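Local structure of Sec-alkylsulfatase (Pseudomonas sp., 4AXH) at residues W106-A109 with Q110-N113; Y477-A480 with V481-G484; A499-A502 with D503-Q507; A515-R518 with N519-T523. The protein hydrolyses (R)-configured secondary alkyl sulfates to (S)-alcohols and sulfate with strict inversion of configuration, working as a zinc-dependent homodimer. All coordinates share one frame; numbering follows the deposited sequence.

All four contacts are local, each lying within one helix or at its end, and all are largely buried. Interaction 1 lies at the C-terminal part of helix 103-111, toward the zinc site, its centre about 16 Å from that of interaction 4 and about 30 Å from that of interaction 2. Interactions 2, 3 and 4 sit on successive helices, 477-490, 495-511 and 515-529, of the dimerisation region; 2 touches 3, 3 touches 4, and each meets the second subunit. Chemistry varies with place: side-chain amides held by outside partners in 1, indole against leucine at the dimer interface in 2, carboxylates turned to arginine and lysine in 3, aromatic, methionine and amide groups in 4.

Interaction 1: residues W106-A109 with Q110-N113; sequences WRQA and QLNN. Unlike the reference sequence in segment 106-109: Arg-107 (reference His).
The C-terminal part of helix 103-111 and the residues that follow bring Arg-107 against Leu-111 and Gln-108 against Asn-112, on the side of the fold that faces the zinc site. Leu-111 CD1 approaches the Arg-107 guanidinium obliquely, 3.7 Å from NH1. That arginine, which differs from the reference histidine, also makes a cation-pi contact with Trp-411. One residue further along, Asn-112 ND2 sits 3.9 Å from Gln-108 CG, the two amide planes standing 82° apart. Each amide is held by other partners: Asn-112 ND2 donates to Gly-248 O and Asp-246 OD2, and Gln-108 NE2 to Pro-314 O.

The backbone is alpha-helical here: Gln-110 N bonds to Trp-106 O, Leu-111 N to Arg-107 O at 3.2 Å, and Asn-112 N to Gln-108 O at 3.0 Å. In this metallo-beta-lactamase-type enzyme the Asn-112 side chain comes within about 7 Å of that of zinc ligand His-355, and Gln-108 within about 8 Å of that of sulfate-binding Tyr-417.

Trp-106 is modelled in two conformers, and its contact with Gln-110 is therefore tentative. In one of them Gln-110 OE1 lies at the edge of the indole, near its plane, 3.4 Å from Trp-106 CD1. Ring and amide planes are turned 54° apart. In that conformer the indole is swung over by its first torsion, CG anti to the backbone N (chi1 -174°), while the glutamine runs extended beyond CG.

Interaction 2: residues Y477-A480 with V481-G484; sequences YRWA and VQLG
The backbone runs as the opening turns of helix 477-490, with Val-481 N bonded to Tyr-477 O at 3.1 Å, Leu-483 N to Trp-479 O, and Gly-484 N to Ala-480 O in a nearly straight bond (175°). Trp-479 O also takes a weak bond from Gln-482 N. Over one face of the Trp-479 indole lies Leu-483: its CG makes a CH-pi contact 4.2 Å from the centroid of the five-membered ring, and CD2 packs toward the rim, 3.4 Å from CZ2. With CG of the tryptophan anti to the backbone N (chi1 178°), the ring leans along the helix toward the residue one turn ahead. Gln-482 CB comes obliquely to the same indole, 4.0 Å from CE3. Val-481 turns its two branches to the preceding turn, with CG2 3.2 Å from Arg-478 O and CG1 3.4 Å from Tyr-477 O.

Around this turn, Trp-479 meets Tyr-454 of the second subunit edge-to-face, and Gln-482 OE1 is hydrogen-bonded to the hydroxyl of that same tyrosine. Arg-478 makes a cation-pi contact with Phe-445 of the second subunit, while Tyr-477 OH is hydrogen-bonded to Ser-38 OG of its own chain. The i to i+4 CH-pi contact lies within the helix; the reach of Arg-478, Trp-479 and Gln-482 to the second subunit places it at the homodimer interface, in the alkylsulfatase dimerisation region.

Interaction 3: residues A499-A502 with D503-Q507; sequences ALQA and DAMEQ
Asp-503 CG lies beside Ala-499 O in the preceding turn. It stands anti to its own carbonyl carbon (chi1 -81°), which brings OD1 to 3.0 Å from Ala-499 O. Both are acceptors, so this pair is no hydrogen bond; OD1 is instead paired with Arg-529 NH2 and Lys-35 NZ in salt bridges, which would probably favour the charged form of the carboxylate. On a different side of the helix the Met-505 and Gln-501 side chains cross at a slant, Met-505 CE lying 3.9 Å from Gln-501 NE2, and Met-505 CG rests 3.4 Å from Gln-501 O.

Four backbone bonds hold these groups in place: Asp-503 N to Ala-499 O, Ala-504 N to Leu-500 O, Met-505 N to Gln-501 O and Glu-506 N to Ala-502 O. Farther out, Glu-506 OE2 shares Arg-529 with Asp-503, Gln-501 NE2 makes a weak hydrogen bond to Val-481 O, Ala-504 and Met-505 pack on Val-481, and Ala-502 lies against Ala-525 and Leu-528. Helix 495-511 thus lies between helices 477-490 and 515-529, consecutive helices packed side by side in the dimerisation region, whose family belongs to the TPR clan, consistent with a TPR-like helical stack.

Interaction 4: residues A515-R518 with N519-T523; sequences ALWR and NMYMT
Over one face of the Arg-518 guanidinium sits the methyl of Met-522, with CE 3.4 Å above the plane, offset toward its rim and 3.5 Å from NH2. The arginine chain is extended from CG to NE, whereas the methionine bends at chi2 (41°) and so carries its methyl back onto that plane. The Trp-517 and Tyr-521 side chains lie side by side and point the same way; Tyr-521 OH approaches the indole obliquely, 3.6 Å from Trp-517 CE3, and Tyr-521 CE2 lies 4.0 Å from Trp-517 CE3. Met-520 CE also comes obliquely to the indole, 3.7 Å from Trp-517 CD1, and reaches Leu-516 CB at 4.1 Å.

These pairs stand three or four residues apart along helix 515-529, part of the dimerisation region, with the backbone bonds of Asn-519, Met-520, Tyr-521 and Met-522 each going four residues back. Leu-516 places this helix beside the active site: its side chain is about 4 Å from those of the sulfate-binding residues Tyr-417 and Asn-318. Trp-517, Met-520 and Tyr-521 pack respectively on Asp-443, Tyr-435 and Leu-442 of the second subunit.

The Asn-519 amide is gripped at both ends, ND2 by Gln-232 O and Ser-247 OG and OD1 by Gln-244 NE2, while Arg-518 NE and NH1 donate to Ala-243 O and Thr-100 O. The backbone O of Asn-519 takes two bonds from Thr-523, from N and, at 2.7 Å, from OG1, reaching it from opposite faces of the carbonyl plane.

Interaction 1: residues W106-A109 with Q110-N113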
loop_
_atom_site.group_PDB
_atom_site.type_symbol
_atom_site.label_atom_id
_atom_site.label_comp_id
_atom_site.label_asym_id
_atom_site.label_seq_id
_atom_site.Cartn_x
_atom_site.Cartn_y
_atom_site.Cartn_z
ATOM N N TRP A 106 -23.510 -13.319 -16.257
ATOM C CA TRP A 106 -24.256 -14.545 -16.501
ATOM C C TRP A 106 -23.441 -15.522 -17.372
ATOM O O TRP A 106 -23.550 -16.724 -17.195
ATOM C CB TRP A 106 -25.574 -14.181 -17.197
ATOM C CG TRP A 106 -26.524 -15.317 -17.389
ATOM C CD1 TRP A 106 -26.539 -16.195 -18.420
ATOM C CD2 TRP A 106 -27.657 -15.642 -16.564
ATOM N NE1 TRP A 106 -27.582 -17.076 -18.275
ATOM C CE2 TRP A 106 -28.295 -16.751 -17.151
ATOM C CE3 TRP A 106 -28.207 -15.089 -15.386
ATOM C CZ2 TRP A 106 -29.454 -17.324 -16.609
ATOM C CZ3 TRP A 106 -29.343 -15.679 -14.835
ATOM C CH2 TRP A 106 -29.956 -16.776 -15.452
ATOM N N ARG A 107 -22.676 -15.006 -18.339
ATOM C CA ARG A 107 -21.841 -15.764 -19.257
ATOM C C ARG A 107 -20.774 -16.477 -18.417
ATOM O O ARG A 107 -20.564 -17.678 -18.597
ATOM C CB ARG A 107 -21.157 -14.779 -20.242
ATOM C CG ARG A 107 -20.913 -15.333 -21.614
ATOM C CD ARG A 107 -19.536 -15.853 -21.748
ATOM N NE ARG A 107 -19.475 -16.681 -22.950
ATOM C CZ ARG A 107 -18.342 -17.094 -23.522
ATOM N NH1 ARG A 107 -17.165 -16.734 -23.018
ATOM N NH2 ARG A 107 -18.376 -17.851 -24.613
ATOM N N GLN A 108 -20.104 -15.727 -17.490
ATOM C CA GLN A 108 -19.056 -16.241 -16.608
ATOM C C GLN A 108 -19.659 -17.212 -15.610
ATOM O O GLN A 108 -19.055 -18.258 -15.348
ATOM C CB GLN A 108 -18.346 -15.096 -15.884
ATOM C CG GLN A 108 -16.978 -15.464 -15.318
ATOM C CD GLN A 108 -15.874 -15.621 -16.303
ATOM O OE1 GLN A 108 -16.034 -15.558 -17.523
ATOM N NE2 GLN A 108 -14.705 -15.789 -15.788
ATOM N N ALA A 109 -20.861 -16.892 -15.098
ATOM C CA ALA A 109 -21.623 -17.726 -14.173
ATOM C C ALA A 109 -21.859 -19.093 -14.790
ATOM O O ALA A 109 -21.589 -20.095 -14.144
ATOM C CB ALA A 109 -22.953 -17.055 -13.828
ATOM N N GLN A 110 -22.270 -19.124 -16.071
ATOM C CA GLN A 110 -22.546 -20.335 -16.852
ATOM C C GLN A 110 -21.328 -21.170 -17.064
ATOM O O GLN A 110 -21.434 -22.392 -17.033
ATOM C CB GLN A 110 -23.174 -20.013 -18.215
ATOM C CG GLN A 110 -24.617 -19.534 -18.143
ATOM C CD GLN A 110 -25.155 -19.358 -19.530
ATOM O OE1 GLN A 110 -24.794 -18.423 -20.245
ATOM N NE2 GLN A 110 -25.969 -20.298 -19.959
ATOM N N LEU A 111 -20.180 -20.526 -17.307
ATOM C CA LEU A 111 -18.918 -21.213 -17.522
ATOM C C LEU A 111 -18.481 -21.900 -16.233
ATOM O O LEU A 111 -18.118 -23.070 -16.243
ATOM C CB LEU A 111 -17.854 -20.218 -18.018
ATOM C CG LEU A 111 -17.905 -19.820 -19.513
ATOM C CD1 LEU A 111 -17.206 -18.500 -19.761
ATOM C CD2 LEU A 111 -17.281 -20.855 -20.369
ATOM N N ASN A 112 -18.601 -21.191 -15.113
ATOM C CA ASN A 112 -18.227 -21.649 -13.771
ATOM C C ASN A 112 -19.103 -22.790 -13.248
ATOM O O ASN A 112 -18.815 -23.348 -12.184
ATOM C CB ASN A 112 -18.170 -20.450 -12.790
ATOM C CG ASN A 112 -16.948 -19.581 -12.959
ATOM O OD1 ASN A 112 -15.882 -20.056 -13.341
ATOM N ND2 ASN A 112 -17.064 -18.289 -12.656
ATOM N N ASN A 113 -20.158 -23.136 -14.004
ATOM C CA ASN A 113 -21.089 -24.226 -13.726
ATOM C C ASN A 113 -20.568 -25.523 -14.315
ATOM O O ASN A 113 -21.000 -26.600 -13.887
ATOM C CB ASN A 113 -22.466 -23.933 -14.292
ATOM C CG ASN A 113 -23.293 -22.972 -13.517
ATOM O OD1 ASN A 113 -23.708 -21.942 -14.022
ATOM N ND2 ASN A 113 -23.693 -23.351 -12.348
#

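Interaction 2: residues Y477-A480 with V481-G484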
loop_
_atom_site.group_PDB
_atom_site.type_symbol
_atom_site.label_atom_id
_atom_site.label_comp_id
_atom_site.label_asym_id
_atom_site.label_seq_id
_atom_site.Cartn_x
_atom_site.Cartn_y
_atom_site.Cartn_z
ATOM N N TYR A 477 -29.022 5.336 -9.707
ATOM C CA TYR A 477 -28.882 4.530 -8.478
ATOM C C TYR A 477 -27.572 4.795 -7.751
ATOM O O TYR A 477 -27.503 4.629 -6.541
ATOM C CB TYR A 477 -29.041 3.035 -8.768
ATOM C CG TYR A 477 -30.320 2.694 -9.494
ATOM C CD1 TYR A 477 -31.555 2.844 -8.874
ATOM C CD2 TYR A 477 -30.300 2.282 -10.819
ATOM C CE1 TYR A 477 -32.740 2.574 -9.551
ATOM C CE2 TYR A 477 -31.478 1.984 -11.502
ATOM C CZ TYR A 477 -32.699 2.125 -10.860
ATOM O OH TYR A 477 -33.874 1.819 -11.500
ATOM N N ARG A 478 -26.556 5.236 -8.486
ATOM C CA ARG A 478 -25.248 5.573 -7.964
ATOM C C ARG A 478 -25.359 6.786 -7.050
ATOM O O ARG A 478 -24.818 6.771 -5.939
ATOM C CB ARG A 478 -24.281 5.825 -9.134
ATOM C CG ARG A 478 -22.882 5.354 -8.827
ATOM C CD ARG A 478 -21.976 5.662 -9.965
ATOM N NE ARG A 478 -20.691 6.170 -9.489
ATOM C CZ ARG A 478 -19.705 6.506 -10.302
ATOM N NH1 ARG A 478 -19.852 6.385 -11.615
ATOM N NH2 ARG A 478 -18.556 6.959 -9.810
ATOM N N TRP A 479 -26.094 7.825 -7.499
ATOM C CA TRP A 479 -26.292 9.022 -6.690
ATOM C C TRP A 479 -27.265 8.730 -5.557
ATOM O O TRP A 479 -27.015 9.145 -4.427
ATOM C CB TRP A 479 -26.699 10.228 -7.539
ATOM C CG TRP A 479 -26.953 11.477 -6.742
ATOM C CD1 TRP A 479 -28.147 12.123 -6.591
ATOM C CD2 TRP A 479 -26.003 12.192 -5.930
ATOM N NE1 TRP A 479 -27.997 13.202 -5.743
ATOM C CE2 TRP A 479 -26.691 13.279 -5.341
ATOM C CE3 TRP A 479 -24.632 12.043 -5.676
ATOM C CZ2 TRP A 479 -26.057 14.207 -4.519
ATOM C CZ3 TRP A 479 -24.009 12.949 -4.836
ATOM C CH2 TRP A 479 -24.720 14.015 -4.263
ATOM N N ALA A 480 -28.318 7.947 -5.834
ATOM C CA ALA A 480 -29.274 7.515 -4.826
ATOM C C ALA A 480 -28.569 6.897 -3.592
ATOM O O ALA A 480 -28.852 7.338 -2.483
ATOM C CB ALA A 480 -30.247 6.521 -5.421
ATOM N N VAL A 481 -27.608 5.948 -3.784
ATOM C CA VAL A 481 -26.862 5.310 -2.686
ATOM C C VAL A 481 -25.997 6.267 -1.882
ATOM O O VAL A 481 -25.798 6.033 -0.693
ATOM C CB VAL A 481 -26.109 3.997 -3.028
ATOM C CG1 VAL A 481 -27.051 2.940 -3.579
ATOM C CG2 VAL A 481 -24.950 4.239 -3.973
ATOM N N GLN A 482 -25.491 7.336 -2.512
ATOM C CA GLN A 482 -24.689 8.347 -1.823
ATOM C C GLN A 482 -25.558 9.141 -0.834
ATOM O O GLN A 482 -25.110 9.392 0.279
ATOM C CB GLN A 482 -23.986 9.271 -2.820
ATOM C CG GLN A 482 -22.725 8.661 -3.414
ATOM C CD GLN A 482 -21.529 8.862 -2.521
ATOM O OE1 GLN A 482 -21.192 9.987 -2.138
ATOM N NE2 GLN A 482 -20.850 7.776 -2.188
ATOM N N LEU A 483 -26.820 9.494 -1.224
ATOM C CA LEU A 483 -27.783 10.196 -0.361
ATOM C C LEU A 483 -28.228 9.276 0.774
ATOM O O LEU A 483 -28.146 9.665 1.944
ATOM C CB LEU A 483 -29.025 10.688 -1.139
ATOM C CG LEU A 483 -28.852 11.720 -2.279
ATOM C CD1 LEU A 483 -30.115 12.472 -2.521
ATOM C CD2 LEU A 483 -27.806 12.773 -1.957
ATOM N N GLY A 484 -28.653 8.062 0.409
ATOM C CA GLY A 484 -29.089 7.014 1.327
ATOM C C GLY A 484 -28.085 6.674 2.408
ATOM O O GLY A 484 -28.484 6.407 3.537
#

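Interaction 3: residues A499-A502 with D503-Q507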
loop_
_atom_site.group_PDB
_atom_site.type_symbol
_atom_site.label_atom_id
_atom_site.label_comp_id
_atom_site.label_asym_id
_atom_site.label_seq_id
_atom_site.Cartn_x
_atom_site.Cartn_y
_atom_site.Cartn_z
ATOM N N ALA A 499 -34.750 1.055 3.186
ATOM C CA ALA A 499 -35.429 0.295 2.132
ATOM C C ALA A 499 -35.098 0.843 0.757
ATOM O O ALA A 499 -34.903 0.063 -0.175
ATOM C CB ALA A 499 -36.936 0.307 2.353
ATOM N N LEU A 500 -35.007 2.185 0.645
ATOM C CA LEU A 500 -34.699 2.894 -0.585
ATOM C C LEU A 500 -33.269 2.663 -0.965
ATOM O O LEU A 500 -33.037 2.212 -2.085
ATOM C CB LEU A 500 -35.015 4.392 -0.453
ATOM C CG LEU A 500 -36.357 4.923 -1.062
ATOM C CD1 LEU A 500 -37.388 3.825 -1.328
ATOM C CD2 LEU A 500 -36.951 6.013 -0.202
ATOM N N GLN A 501 -32.310 2.880 -0.025
ATOM C CA GLN A 501 -30.891 2.632 -0.307
ATOM C C GLN A 501 -30.640 1.170 -0.683
ATOM O O GLN A 501 -29.822 0.910 -1.564
ATOM C CB GLN A 501 -29.977 3.080 0.824
ATOM C CG GLN A 501 -28.608 3.522 0.295
ATOM C CD GLN A 501 -27.445 3.281 1.246
ATOM O OE1 GLN A 501 -27.706 2.843 2.478
ATOM N NE2 GLN A 501 -26.280 3.480 0.887
ATOM N N ALA A 502 -31.385 0.229 -0.076
ATOM C CA ALA A 502 -31.276 -1.197 -0.382
ATOM C C ALA A 502 -31.789 -1.468 -1.785
ATOM O O ALA A 502 -31.165 -2.247 -2.509
ATOM C CB ALA A 502 -32.042 -2.022 0.630
ATOM N N ASP A 503 -32.875 -0.778 -2.192
ATOM C CA ASP A 503 -33.503 -0.903 -3.517
ATOM C C ASP A 503 -32.573 -0.429 -4.634
ATOM O O ASP A 503 -32.465 -1.097 -5.664
ATOM C CB ASP A 503 -34.854 -0.140 -3.572
ATOM C CG ASP A 503 -36.077 -0.860 -2.976
ATOM O OD1 ASP A 503 -35.888 -1.839 -2.210
ATOM O OD2 ASP A 503 -37.223 -0.449 -3.290
ATOM N N ALA A 504 -31.897 0.717 -4.417
ATOM C CA ALA A 504 -30.950 1.336 -5.339
ATOM C C ALA A 504 -29.677 0.498 -5.481
ATOM O O ALA A 504 -29.220 0.344 -6.613
ATOM C CB ALA A 504 -30.615 2.741 -4.890
ATOM N N MET A 505 -29.128 -0.056 -4.347
ATOM C CA MET A 505 -27.952 -0.961 -4.286
ATOM C C MET A 505 -28.233 -2.220 -5.074
ATOM O O MET A 505 -27.390 -2.659 -5.842
ATOM C CB MET A 505 -27.659 -1.399 -2.849
ATOM C CG MET A 505 -26.723 -0.494 -2.117
ATOM S SD MET A 505 -25.647 -1.461 -1.042
ATOM C CE MET A 505 -25.012 -0.141 -0.008
ATOM N N GLU A 506 -29.427 -2.807 -4.861
ATOM C CA GLU A 506 -29.936 -4.008 -5.508
ATOM C C GLU A 506 -29.931 -3.861 -7.027
ATOM O O GLU A 506 -29.534 -4.805 -7.719
ATOM C CB GLU A 506 -31.352 -4.266 -4.992
ATOM C CG GLU A 506 -32.034 -5.506 -5.532
ATOM C CD GLU A 506 -33.311 -5.798 -4.783
ATOM O OE1 GLU A 506 -34.333 -5.119 -5.044
ATOM O OE2 GLU A 506 -33.252 -6.634 -3.853
ATOM N N GLN A 507 -30.364 -2.680 -7.543
ATOM C CA GLN A 507 -30.401 -2.333 -8.968
ATOM C C GLN A 507 -28.980 -2.238 -9.497
ATOM O O GLN A 507 -28.734 -2.715 -10.601
ATOM C CB GLN A 507 -31.174 -1.017 -9.226
ATOM C CG GLN A 507 -32.708 -1.075 -9.006
ATOM C CD GLN A 507 -33.443 -2.116 -9.817
ATOM O OE1 GLN A 507 -33.385 -2.140 -11.052
ATOM N NE2 GLN A 507 -34.217 -2.964 -9.131
#

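Interaction 4: residues A515-R518 with N519-T523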
loop_
_atom_site.group_PDB
_atom_site.type_symbol
_atom_site.label_atom_id
_atom_site.label_comp_id
_atom_site.label_asym_id
_atom_site.label_seq_id
_atom_site.Cartn_x
_atom_site.Cartn_y
_atom_site.Cartn_z
ATOM N N ALA A 515 -18.669 -9.814 -10.287
ATOM C CA ALA A 515 -19.272 -10.799 -9.398
ATOM C C ALA A 515 -19.110 -10.430 -7.946
ATOM O O ALA A 515 -20.038 -10.634 -7.173
ATOM C CB ALA A 515 -18.684 -12.158 -9.652
ATOM N N LEU A 516 -17.955 -9.872 -7.568
ATOM C CA LEU A 516 -17.664 -9.454 -6.199
ATOM C C LEU A 516 -18.508 -8.228 -5.881
ATOM O O LEU A 516 -19.096 -8.164 -4.813
ATOM C CB LEU A 516 -16.152 -9.190 -6.046
ATOM C CG LEU A 516 -15.250 -10.400 -5.661
ATOM C CD1 LEU A 516 -15.685 -11.702 -6.282
ATOM C CD2 LEU A 516 -13.817 -10.168 -6.003
ATOM N N TRP A 517 -18.664 -7.294 -6.842
ATOM C CA TRP A 517 -19.497 -6.098 -6.657
ATOM C C TRP A 517 -20.937 -6.525 -6.500
ATOM O O TRP A 517 -21.641 -5.955 -5.678
ATOM C CB TRP A 517 -19.338 -5.135 -7.830
ATOM C CG TRP A 517 -18.065 -4.310 -7.815
ATOM C CD1 TRP A 517 -16.805 -4.737 -7.494
ATOM C CD2 TRP A 517 -17.922 -2.949 -8.285
ATOM N NE1 TRP A 517 -15.907 -3.698 -7.627
ATOM C CE2 TRP A 517 -16.561 -2.596 -8.130
ATOM C CE3 TRP A 517 -18.827 -1.977 -8.757
ATOM C CZ2 TRP A 517 -16.092 -1.300 -8.397
ATOM C CZ3 TRP A 517 -18.356 -0.719 -9.048
ATOM C CH2 TRP A 517 -17.004 -0.385 -8.859
ATOM N N ARG A 518 -21.368 -7.556 -7.244
ATOM C CA ARG A 518 -22.728 -8.090 -7.135
ATOM C C ARG A 518 -22.957 -8.724 -5.756
ATOM O O ARG A 518 -24.003 -8.471 -5.153
ATOM C CB ARG A 518 -23.105 -9.052 -8.284
ATOM C CG ARG A 518 -24.589 -9.393 -8.233
ATOM C CD ARG A 518 -24.978 -10.589 -9.065
ATOM N NE ARG A 518 -26.386 -10.947 -8.881
ATOM C CZ ARG A 518 -27.377 -10.495 -9.647
ATOM N NH1 ARG A 518 -27.135 -9.615 -10.613
ATOM N NH2 ARG A 518 -28.620 -10.907 -9.444
ATOM N N ASN A 519 -21.983 -9.520 -5.248
ATOM C CA ASN A 519 -22.058 -10.126 -3.917
ATOM C C ASN A 519 -22.110 -9.037 -2.827
ATOM O O ASN A 519 -22.871 -9.175 -1.878
ATOM C CB ASN A 519 -20.880 -11.051 -3.676
ATOM C CG ASN A 519 -20.855 -12.341 -4.479
ATOM O OD1 ASN A 519 -21.889 -12.903 -4.842
ATOM N ND2 ASN A 519 -19.660 -12.892 -4.712
ATOM N N MET A 520 -21.338 -7.952 -2.980
ATOM C CA MET A 520 -21.273 -6.838 -2.014
ATOM C C MET A 520 -22.581 -6.045 -1.939
ATOM O O MET A 520 -23.168 -5.965 -0.863
ATOM C CB MET A 520 -20.075 -5.907 -2.258
ATOM C CG MET A 520 -18.719 -6.575 -2.126
ATOM S SD MET A 520 -17.335 -5.391 -2.344
ATOM C CE MET A 520 -16.885 -5.737 -3.937
ATOM N N TYR A 521 -23.047 -5.471 -3.068
ATOM C CA TYR A 521 -24.292 -4.698 -3.126
ATOM C C TYR A 521 -25.425 -5.526 -2.591
ATOM O O TYR A 521 -26.171 -5.028 -1.747
ATOM C CB TYR A 521 -24.608 -4.221 -4.544
ATOM C CG TYR A 521 -23.660 -3.180 -5.105
ATOM C CD1 TYR A 521 -23.354 -2.028 -4.388
ATOM C CD2 TYR A 521 -23.203 -3.263 -6.417
ATOM C CE1 TYR A 521 -22.525 -1.037 -4.927
ATOM C CE2 TYR A 521 -22.388 -2.274 -6.970
ATOM C CZ TYR A 521 -22.048 -1.162 -6.223
ATOM O OH TYR A 521 -21.234 -0.192 -6.773
ATOM N N MET A 522 -25.515 -6.806 -3.012
ATOM C CA MET A 522 -26.532 -7.754 -2.536
ATOM C C MET A 522 -26.484 -7.999 -0.998
ATOM O O MET A 522 -27.537 -8.003 -0.352
ATOM C CB MET A 522 -26.467 -9.071 -3.327
ATOM C CG MET A 522 -27.614 -9.287 -4.346
ATOM S SD MET A 522 -28.155 -7.851 -5.339
ATOM C CE MET A 522 -28.705 -8.665 -6.788
ATOM N N THR A 523 -25.267 -8.159 -0.415
ATOM C CA THR A 523 -25.087 -8.347 1.020
ATOM C C THR A 523 -25.503 -7.070 1.705
ATOM O O THR A 523 -26.150 -7.124 2.746
ATOM C CB THR A 523 -23.662 -8.810 1.357
ATOM O OG1 THR A 523 -23.357 -10.002 0.602
ATOM C CG2 THR A 523 -23.485 -9.092 2.856
#